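Local coordinates for glucan-binding protein C, GbpC (Streptococcus mutans UA159, PDB 5UQZ) that probably binds glucan at the streptococcal cell surface and mediates both sucrose-independent and sucrose-dependent adherence, its beta-supersandwich domain carrying a calcium ion, at residues R57-F66 with S214-L222; K143-K151 with F203-L213. All coordinates share one frame; numbering follows the deposited sequence. Where two conformers were deposited one is given.

Contact 1. Residues R57-F66 with S214-L222; sequences RVEKAQGLVF and SGNNAIMSL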
loop_
_atom_site.group_PDB
_atom_site.type_symbol
_atom_site.label_atom_id
_atom_site.label_comp_id
_atom_site.label_asym_id
_atom_site.label_seq_id
_atom_site.Cartn_x
_atom_site.Cartn_y
_atom_site.Cartn_z
ATOM N N ARG A 57 -16.608 11.730 5.766
ATOM C CA ARG A 57 -16.754 11.882 4.329
ATOM C C ARG A 57 -16.353 10.638 3.559
ATOM O O ARG A 57 -16.819 10.464 2.436
ATOM C CB ARG A 57 -15.903 13.072 3.864
ATOM C CG ARG A 57 -16.536 14.400 4.187
ATOM C CD ARG A 57 -15.640 15.609 3.865
ATOM N NE ARG A 57 -15.014 15.511 2.527
ATOM C CZ ARG A 57 -15.616 15.643 1.343
ATOM N NH1 ARG A 57 -16.901 16.014 1.307
ATOM N NH2 ARG A 57 -14.956 15.448 0.222
ATOM N N VAL A 58 -15.535 9.751 4.128
ATOM C CA VAL A 58 -15.207 8.513 3.399
ATOM C C VAL A 58 -16.474 7.765 3.009
ATOM O O VAL A 58 -16.588 7.230 1.896
ATOM C CB VAL A 58 -14.286 7.605 4.230
ATOM C CG1 VAL A 58 -14.078 6.261 3.536
ATOM C CG2 VAL A 58 -12.967 8.300 4.493
ATOM N N GLU A 59 -17.432 7.688 3.933
ATOM C CA GLU A 59 -18.714 7.064 3.659
ATOM C C GLU A 59 -19.714 8.055 3.053
ATOM O O GLU A 59 -20.405 7.747 2.077
ATOM C CB GLU A 59 -19.255 6.473 4.970
ATOM C CG GLU A 59 -20.485 5.630 4.802
ATOM C CD GLU A 59 -20.727 4.716 5.983
ATOM O OE1 GLU A 59 -19.745 4.201 6.567
ATOM O OE2 GLU A 59 -21.910 4.510 6.312
ATOM N N LYS A 60 -19.793 9.256 3.609
ATOM C CA LYS A 60 -20.900 10.138 3.262
ATOM C C LYS A 60 -20.710 10.838 1.926
ATOM O O LYS A 60 -21.719 11.222 1.313
ATOM C CB LYS A 60 -21.132 11.142 4.401
ATOM C CG LYS A 60 -21.638 10.483 5.694
ATOM C CD LYS A 60 -21.820 11.505 6.876
ATOM C CE LYS A 60 -22.941 12.512 6.619
ATOM N NZ LYS A 60 -24.265 11.825 6.641
ATOM N N ALA A 61 -19.468 11.098 1.530
ATOM C CA ALA A 61 -19.235 11.930 0.362
ATOM C C ALA A 61 -18.800 11.116 -0.848
ATOM O O ALA A 61 -18.627 11.700 -1.919
ATOM C CB ALA A 61 -18.165 12.972 0.627
ATOM N N GLN A 62 -18.571 9.815 -0.693
ATOM C CA GLN A 62 -17.968 9.050 -1.786
ATOM C C GLN A 62 -18.913 8.896 -2.963
ATOM O O GLN A 62 -19.977 8.263 -2.855
ATOM C CB GLN A 62 -17.548 7.668 -1.280
ATOM C CG GLN A 62 -16.972 6.764 -2.397
ATOM C CD GLN A 62 -15.619 7.279 -2.843
ATOM O OE1 GLN A 62 -15.554 8.294 -3.552
ATOM N NE2 GLN A 62 -14.538 6.563 -2.444
ATOM N N GLY A 63 -18.535 9.432 -4.111
ATOM C CA GLY A 63 -19.220 9.205 -5.364
ATOM C C GLY A 63 -18.380 8.451 -6.374
ATOM O O GLY A 63 -18.877 8.176 -7.476
ATOM N N LEU A 64 -17.128 8.146 -6.050
ATOM C CA LEU A 64 -16.233 7.474 -6.981
ATOM C C LEU A 64 -16.269 5.977 -6.682
ATOM O O LEU A 64 -16.082 5.566 -5.534
ATOM C CB LEU A 64 -14.808 7.984 -6.802
ATOM C CG LEU A 64 -13.780 7.308 -7.746
ATOM C CD1 LEU A 64 -13.998 7.712 -9.190
ATOM C CD2 LEU A 64 -12.363 7.726 -7.311
ATOM N N VAL A 65 -16.460 5.175 -7.729
ATOM C CA VAL A 65 -16.269 3.733 -7.680
ATOM C C VAL A 65 -15.162 3.433 -8.683
ATOM O O VAL A 65 -15.368 3.571 -9.890
ATOM C CB VAL A 65 -17.570 2.968 -8.003
ATOM C CG1 VAL A 65 -17.305 1.476 -7.931
ATOM C CG2 VAL A 65 -18.705 3.406 -7.058
ATOM N N PHE A 66 -13.989 3.077 -8.187
ATOM C CA PHE A 66 -12.805 2.904 -9.021
ATOM C C PHE A 66 -11.900 1.951 -8.255
ATOM O O PHE A 66 -10.961 2.345 -7.561
ATOM C CB PHE A 66 -12.156 4.261 -9.249
ATOM C CG PHE A 66 -10.895 4.200 -10.111
ATOM C CD1 PHE A 66 -10.927 3.673 -11.402
ATOM C CD2 PHE A 66 -9.706 4.691 -9.640
ATOM C CE1 PHE A 66 -9.760 3.650 -12.177
ATOM C CE2 PHE A 66 -8.561 4.683 -10.412
ATOM C CZ PHE A 66 -8.606 4.178 -11.677
ATOM N N SER A 214 -15.081 18.756 -9.050
ATOM C CA SER A 214 -15.190 19.797 -8.028
ATOM C C SER A 214 -16.442 19.702 -7.165
ATOM O O SER A 214 -16.611 20.583 -6.314
ATOM C CB SER A 214 -15.004 21.200 -8.600
ATOM O OG SER A 214 -16.010 21.465 -9.553
ATOM N N GLY A 215 -17.255 18.658 -7.311
ATOM C CA GLY A 215 -18.236 18.326 -6.293
ATOM C C GLY A 215 -17.601 17.679 -5.072
ATOM O O GLY A 215 -18.280 17.448 -4.069
ATOM N N ASN A 216 -16.301 17.377 -5.137
ATOM C CA ASN A 216 -15.579 16.868 -3.978
ATOM C C ASN A 216 -16.078 15.512 -3.529
ATOM O O ASN A 216 -16.056 15.170 -2.336
ATOM C CB ASN A 216 -15.505 17.874 -2.833
ATOM C CG ASN A 216 -14.614 19.041 -3.152
ATOM O OD1 ASN A 216 -14.027 19.128 -4.233
ATOM N ND2 ASN A 216 -14.533 19.992 -2.225
ATOM N N ASN A 217 -16.500 14.679 -4.504
ATOM C CA ASN A 217 -16.983 13.333 -4.191
ATOM C C ASN A 217 -15.981 12.240 -4.553
ATOM O O ASN A 217 -16.313 11.057 -4.421
ATOM C CB ASN A 217 -18.323 13.067 -4.878
ATOM C CG ASN A 217 -19.396 14.073 -4.451
ATOM O OD1 ASN A 217 -19.875 14.873 -5.262
ATOM N ND2 ASN A 217 -19.746 14.035 -3.158
ATOM N N ALA A 218 -14.770 12.573 -5.009
ATOM C CA ALA A 218 -13.802 11.526 -5.336
ATOM C C ALA A 218 -12.929 11.298 -4.116
ATOM O O ALA A 218 -11.924 11.984 -3.915
ATOM C CB ALA A 218 -12.974 11.884 -6.573
ATOM N N ILE A 219 -13.270 10.302 -3.298
ATOM C CA ILE A 219 -12.465 9.988 -2.127
ATOM C C ILE A 219 -11.537 8.852 -2.528
ATOM O O ILE A 219 -11.994 7.784 -2.960
ATOM C CB ILE A 219 -13.311 9.629 -0.896
ATOM C CG1 ILE A 219 -14.468 10.630 -0.677
ATOM C CG2 ILE A 219 -12.385 9.581 0.347
ATOM C CD1 ILE A 219 -14.066 12.078 -0.597
ATOM N N MET A 220 -10.237 9.072 -2.423
ATOM C CA MET A 220 -9.264 8.107 -2.907
ATOM C C MET A 220 -8.339 7.666 -1.783
ATOM O O MET A 220 -8.007 8.421 -0.863
ATOM C CB MET A 220 -8.483 8.698 -4.062
ATOM C CG MET A 220 -9.433 8.993 -5.221
ATOM S SD MET A 220 -8.651 9.319 -6.781
ATOM C CE MET A 220 -8.101 7.655 -7.160
ATOM N N SER A 221 -7.887 6.441 -1.890
ATOM C CA SER A 221 -7.059 5.830 -0.867
ATOM C C SER A 221 -5.611 6.268 -1.006
ATOM O O SER A 221 -5.090 6.433 -2.112
ATOM C CB SER A 221 -7.144 4.315 -1.005
ATOM O OG SER A 221 -6.649 3.899 -2.264
ATOM N N LEU A 222 -4.938 6.397 0.133
ATOM C CA LEU A 222 -3.488 6.548 0.209
ATOM C C LEU A 222 -3.049 5.559 1.292
ATOM O O LEU A 222 -2.585 5.910 2.395
ATOM C CB LEU A 222 -3.110 8.000 0.554
ATOM C CG LEU A 222 -3.560 8.994 -0.537
ATOM C CD1 LEU A 222 -3.448 10.424 -0.080
ATOM C CD2 LEU A 222 -2.827 8.785 -1.873
#
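Gly63 and Asn217 mark the closest backbone approach, their CA atoms 4.8 Å apart, where the turn between helix 57-60 and strand 64-65 meets residues 214-222; here Gly63 N donates to Asn217 O at 2.8 Å. The amide of Gln62 then imitates a strand neighbour. Gln62 NE2 gives a hydrogen to Ile219 O at 2.9 Å, nearly in the plane of the amide, while Gln62 OE1 takes one from Ile219 N at 3.1 Å. With CG anti to the backbone N (chi1 177°) and a bend at chi2, the chain sets out away from residues 214-222 and curls back to slide past Ile219 in the opposite direction. OE1 also accepts Leu64 N from the other face of its plane, so three hydrogen bonds fix the rotation of this amide. Asn217 returns the favour: its ND2 donates to Ala61 O at 2.9 Å, and its OD1 is held by Asn145 ND2. Arg57, bent at chi3, brings NH2 to Asn216 O at 2.8 Å with the carbonyl at the edge of the guanidinium; the same nitrogen reaches Thr306 OG1. Ile219 CD1 sits 3.6 Å from Arg57 NH2, the two side chains meeting at about a right angle. Farther along, Leu64 CD2 lies 3.8 Å from Met220 CG, and Met220 CE touches the edge of the Phe66 ring. Polar side chains thus do the work of strand pairing: side-chain amides and a guanidinium satisfy main-chain groups of Asn216, Ile219 and Ala61, joining an irregular turn to the segment 214-222 without a continuous sheet.

Contact 2. Residues K143-K151 with F203-L213; sequences KYNDKKISK and FYDENGNEIDL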
loop_
_atom_site.group_PDB
_atom_site.type_symbol
_atom_site.label_atom_id
_atom_site.label_comp_id
_atom_site.label_asym_id
_atom_site.label_seq_id
_atom_site.Cartn_x
_atom_site.Cartn_y
_atom_site.Cartn_z
ATOM N N LYS A 143 -17.328 4.346 -11.984
ATOM C CA LYS A 143 -18.192 5.496 -12.239
ATOM C C LYS A 143 -17.811 6.596 -11.266
ATOM O O LYS A 143 -17.173 6.350 -10.230
ATOM C CB LYS A 143 -19.668 5.135 -12.061
ATOM C CG LYS A 143 -20.064 4.759 -10.676
ATOM C CD LYS A 143 -21.577 4.569 -10.548
ATOM C CE LYS A 143 -21.930 4.217 -9.079
ATOM N NZ LYS A 143 -23.390 4.417 -8.787
ATOM N N TYR A 144 -18.249 7.807 -11.586
ATOM C CA TYR A 144 -18.120 8.940 -10.653
ATOM C C TYR A 144 -19.442 9.689 -10.665
ATOM O O TYR A 144 -19.851 10.180 -11.718
ATOM C CB TYR A 144 -16.981 9.876 -11.084
ATOM C CG TYR A 144 -16.968 11.113 -10.234
ATOM C CD1 TYR A 144 -16.418 11.089 -8.945
ATOM C CD2 TYR A 144 -17.534 12.284 -10.696
ATOM C CE1 TYR A 144 -16.450 12.227 -8.121
ATOM C CE2 TYR A 144 -17.543 13.451 -9.892
ATOM C CZ TYR A 144 -16.999 13.415 -8.586
ATOM O OH TYR A 144 -16.966 14.523 -7.764
ATOM N N ASN A 145 -20.073 9.803 -9.507
ATOM C CA ASN A 145 -21.376 10.489 -9.401
ATOM C C ASN A 145 -22.324 10.040 -10.519
ATOM O O ASN A 145 -22.960 10.845 -11.213
ATOM C CB ASN A 145 -21.182 12.014 -9.369
ATOM C CG ASN A 145 -20.746 12.497 -7.977
ATOM O OD1 ASN A 145 -20.784 11.752 -6.994
ATOM N ND2 ASN A 145 -20.328 13.756 -7.902
ATOM N N ASP A 146 -22.427 8.722 -10.684
ATOM C CA ASP A 146 -23.331 8.129 -11.664
ATOM C C ASP A 146 -22.943 8.393 -13.120
ATOM O O ASP A 146 -23.756 8.061 -14.011
ATOM C CB ASP A 146 -24.789 8.470 -11.373
ATOM C CG ASP A 146 -25.276 7.821 -10.129
ATOM O OD1 ASP A 146 -24.674 6.852 -9.638
ATOM O OD2 ASP A 146 -26.342 8.290 -9.647
ATOM N N LYS A 147 -21.761 8.914 -13.391
ATOM C CA LYS A 147 -21.212 8.980 -14.742
ATOM C C LYS A 147 -20.320 7.758 -14.893
ATOM O O LYS A 147 -19.254 7.672 -14.256
ATOM C CB LYS A 147 -20.391 10.256 -14.929
ATOM C CG LYS A 147 -21.206 11.527 -14.744
ATOM C CD LYS A 147 -20.276 12.753 -14.804
ATOM C CE LYS A 147 -21.094 14.022 -14.788
ATOM N NZ LYS A 147 -20.320 15.201 -15.276
ATOM N N LYS A 148 -20.694 6.846 -15.779
ATOM C CA LYS A 148 -19.807 5.715 -16.035
ATOM C C LYS A 148 -18.497 6.250 -16.623
ATOM O O LYS A 148 -18.506 7.146 -17.475
ATOM C CB LYS A 148 -20.516 4.771 -17.027
ATOM C CG LYS A 148 -19.728 3.472 -17.300
ATOM C CD LYS A 148 -20.544 2.556 -18.177
ATOM C CE LYS A 148 -19.696 1.449 -18.769
ATOM N NZ LYS A 148 -19.109 0.508 -17.738
ATOM N N ILE A 149 -17.399 5.651 -16.203
ATOM C CA ILE A 149 -16.068 6.050 -16.650
ATOM C C ILE A 149 -15.654 5.178 -17.819
ATOM O O ILE A 149 -15.713 3.946 -17.728
ATOM C CB ILE A 149 -15.085 5.962 -15.477
ATOM C CG1 ILE A 149 -15.428 7.081 -14.459
ATOM C CG2 ILE A 149 -13.655 6.108 -15.978
ATOM C CD1 ILE A 149 -14.755 6.902 -13.074
ATOM N N SER A 150 -15.230 5.821 -18.919
ATOM C CA SER A 150 -14.869 5.108 -20.147
ATOM C C SER A 150 -13.373 4.956 -20.323
ATOM O O SER A 150 -12.946 4.116 -21.135
ATOM C CB SER A 150 -15.398 5.874 -21.354
ATOM O OG SER A 150 -14.720 7.137 -21.459
ATOM N N LYS A 151 -12.579 5.737 -19.618
ATOM C CA LYS A 151 -11.155 5.845 -19.882
ATOM C C LYS A 151 -10.558 6.578 -18.706
ATOM O O LYS A 151 -11.247 7.396 -18.068
ATOM C CB LYS A 151 -10.973 6.671 -21.199
ATOM C CG LYS A 151 -9.555 6.971 -21.593
ATOM C CD LYS A 151 -9.506 7.583 -22.980
ATOM C CE LYS A 151 -10.100 8.951 -23.089
ATOM N NZ LYS A 151 -9.871 9.494 -24.492
ATOM N N PHE A 203 -10.311 11.246 -15.156
ATOM C CA PHE A 203 -11.352 10.296 -15.521
ATOM C C PHE A 203 -12.172 10.877 -16.666
ATOM O O PHE A 203 -12.443 12.070 -16.690
ATOM C CB PHE A 203 -12.275 10.042 -14.320
ATOM C CG PHE A 203 -11.549 9.514 -13.097
ATOM C CD1 PHE A 203 -11.119 8.177 -13.047
ATOM C CD2 PHE A 203 -11.294 10.332 -12.007
ATOM C CE1 PHE A 203 -10.497 7.666 -11.927
ATOM C CE2 PHE A 203 -10.692 9.812 -10.878
ATOM C CZ PHE A 203 -10.289 8.497 -10.820
ATOM N N TYR A 204 -12.648 10.016 -17.573
ATOM C CA TYR A 204 -13.441 10.467 -18.711
ATOM C C TYR A 204 -14.808 9.787 -18.690
ATOM O O TYR A 204 -14.922 8.606 -18.315
ATOM C CB TYR A 204 -12.757 10.101 -20.066
ATOM C CG TYR A 204 -11.425 10.756 -20.246
ATOM C CD1 TYR A 204 -10.279 10.270 -19.632
ATOM C CD2 TYR A 204 -11.294 11.863 -21.089
ATOM C CE1 TYR A 204 -9.051 10.881 -19.815
ATOM C CE2 TYR A 204 -10.042 12.455 -21.301
ATOM C CZ TYR A 204 -8.935 11.951 -20.648
ATOM O OH TYR A 204 -7.687 12.496 -20.843
ATOM N N ASP A 205 -15.836 10.548 -19.100
ATOM C CA ASP A 205 -17.184 10.041 -19.202
ATOM C C ASP A 205 -17.396 9.283 -20.520
ATOM O O ASP A 205 -16.483 9.116 -21.331
ATOM C CB ASP A 205 -18.193 11.157 -18.967
ATOM C CG ASP A 205 -18.237 12.199 -20.066
ATOM O OD1 ASP A 205 -17.791 11.961 -21.213
ATOM O OD2 ASP A 205 -18.744 13.325 -19.804
ATOM N N GLU A 206 -18.624 8.796 -20.727
ATOM C CA GLU A 206 -18.868 7.936 -21.885
ATOM C C GLU A 206 -18.812 8.699 -23.182
ATOM O O GLU A 206 -18.618 8.095 -24.244
ATOM C CB GLU A 206 -20.160 7.131 -21.730
ATOM C CG GLU A 206 -20.054 6.020 -20.612
ATOM C CD GLU A 206 -18.999 4.916 -20.922
ATOM O OE1 GLU A 206 -18.894 4.478 -22.077
ATOM O OE2 GLU A 206 -18.299 4.468 -19.992
ATOM N N ASN A 207 -18.955 10.015 -23.128
ATOM C CA ASN A 207 -18.808 10.825 -24.334
ATOM C C ASN A 207 -17.367 11.255 -24.567
ATOM O O ASN A 207 -17.094 11.961 -25.537
ATOM C CB ASN A 207 -19.749 12.033 -24.256
ATOM C CG ASN A 207 -21.232 11.647 -24.374
ATOM O OD1 ASN A 207 -21.568 10.533 -24.801
ATOM N ND2 ASN A 207 -22.114 12.537 -23.969
ATOM N N GLY A 208 -16.434 10.813 -23.726
ATOM C CA GLY A 208 -15.045 11.143 -23.909
ATOM C C GLY A 208 -14.595 12.449 -23.309
ATOM O O GLY A 208 -13.445 12.860 -23.548
ATOM N N ASN A 209 -15.437 13.098 -22.515
ATOM C CA ASN A 209 -15.006 14.340 -21.875
ATOM C C ASN A 209 -14.460 14.086 -20.492
ATOM O O ASN A 209 -14.866 13.164 -19.773
ATOM C CB ASN A 209 -16.129 15.349 -21.827
ATOM C CG ASN A 209 -16.402 15.958 -23.232
ATOM O OD1 ASN A 209 -17.507 15.911 -23.683
ATOM N ND2 ASN A 209 -15.359 16.463 -23.930
ATOM N N GLU A 210 -13.520 14.931 -20.104
ATOM C CA GLU A 210 -12.968 14.863 -18.756
ATOM C C GLU A 210 -14.065 15.149 -17.738
ATOM O O GLU A 210 -14.874 16.044 -17.913
ATOM C CB GLU A 210 -11.839 15.882 -18.601
ATOM C CG GLU A 210 -10.705 15.657 -19.560
ATOM C CD GLU A 210 -9.514 16.531 -19.279
ATOM O OE1 GLU A 210 -9.534 17.338 -18.309
ATOM O OE2 GLU A 210 -8.496 16.410 -20.006
ATOM N N ILE A 211 -14.041 14.425 -16.629
ATOM C CA ILE A 211 -15.048 14.565 -15.586
ATOM C C ILE A 211 -14.575 15.587 -14.550
ATOM O O ILE A 211 -13.482 15.460 -13.970
ATOM C CB ILE A 211 -15.295 13.206 -14.943
ATOM C CG1 ILE A 211 -15.953 12.291 -15.938
ATOM C CG2 ILE A 211 -16.215 13.390 -13.710
ATOM C CD1 ILE A 211 -16.147 10.841 -15.436
ATOM N N ASP A 212 -15.421 16.600 -14.312
ATOM C CA ASP A 212 -15.168 17.602 -13.287
ATOM C C ASP A 212 -15.358 17.004 -11.891
ATOM O O ASP A 212 -16.440 16.494 -11.571
ATOM C CB ASP A 212 -16.175 18.738 -13.544
ATOM C CG ASP A 212 -16.045 19.901 -12.567
ATOM O OD1 ASP A 212 -15.130 19.949 -11.744
ATOM O OD2 ASP A 212 -16.930 20.805 -12.640
ATOM N N LEU A 213 -14.313 17.078 -11.069
ATOM C CA LEU A 213 -14.310 16.520 -9.716
ATOM C C LEU A 213 -14.619 17.560 -8.652
ATOM O O LEU A 213 -14.487 17.263 -7.456
ATOM C CB LEU A 213 -12.988 15.788 -9.437
ATOM C CG LEU A 213 -12.635 14.701 -10.448
ATOM C CD1 LEU A 213 -11.319 14.040 -10.031
ATOM C CD2 LEU A 213 -13.742 13.624 -10.592
HETATM O O HOH W 1 -20.630 13.817 -17.982
HETATM O O HOH W 2 -20.430 8.781 -18.483
HETATM O O HOH W 3 -11.320 11.960 -24.982
HETATM O O HOH W 4 -7.049 10.831 -23.412
#
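Lys151 lays its side chain across the ring of Tyr204, and the pair can be followed atom by atom. Lys151 CB lies 4.0 Å from Tyr204 CD1, and CG remains beside that same ring atom. The bend at chi3 (68°) then turns the chain over the ring, so that Lys151 CE stands above its centre, 3.6 Å from Tyr204 CG. The terminal NZ continues over this face in a cation-pi contact, Lys151 NZ lying 4.5 Å from the centroid of the Tyr204 ring; one water links it to Gly208 O, and a second, bound only weakly by NZ, lies between it and Tyr204 OH. Between the backbones, Tyr204 N donates to Lys151 O and Ser150 N to Tyr204 O. Ser150 OG adds a bond of 2.7 Å to Asp205 O, coming from above the carbonyl plane, while Gly208 N reaches this oxygen from the opposite face to close the turn. Lys148 runs its methylenes past Glu206, with Lys148 CG 3.2 Å from Glu206 OE2, although Lys148 NZ stays too far for a salt bridge. On the buried side Leu213 CD2 sits over the centre of one face of the Tyr144 ring in a CH-pi contact, 6° off the ring normal, and Ile211 CG2 comes to 3.5 Å from Tyr144 CD2. Ile149 crosses Ile211 at about a right angle and sets CD1 against the Phe203 ring. Two turns frame the whole: a type I' turn at Tyr144-Lys147, the two-residue connection of the hairpin 143-144/147-148, and a type I turn at Asp205-Gly208 just after strand 194-204, which pairs with strand 151-160 in the main antiparallel sheet of the beta-supersandwich.

Followed from the N terminus, the chain leaves the long helix 3-51 and enters contact 1 at residues 57-66, but the partner of this turn comes only with residues 214-222. Within that wide loop residues 143-151 and 203-213 meet as contact 2, so the smaller loop lies wholly inside the larger and the two do not cross. Side by side, they share a small antiparallel sheet: strand 64-65 pairs with strand 143-144 through hydrogen bonds from Val65 N to Lys143 O and, just beyond the strands, from Asn145 N to Gly63 O. Residues 213 and 214 join their second segments directly. Together they tie the region after the helix to strands 151-160, 194-204 and 219-222.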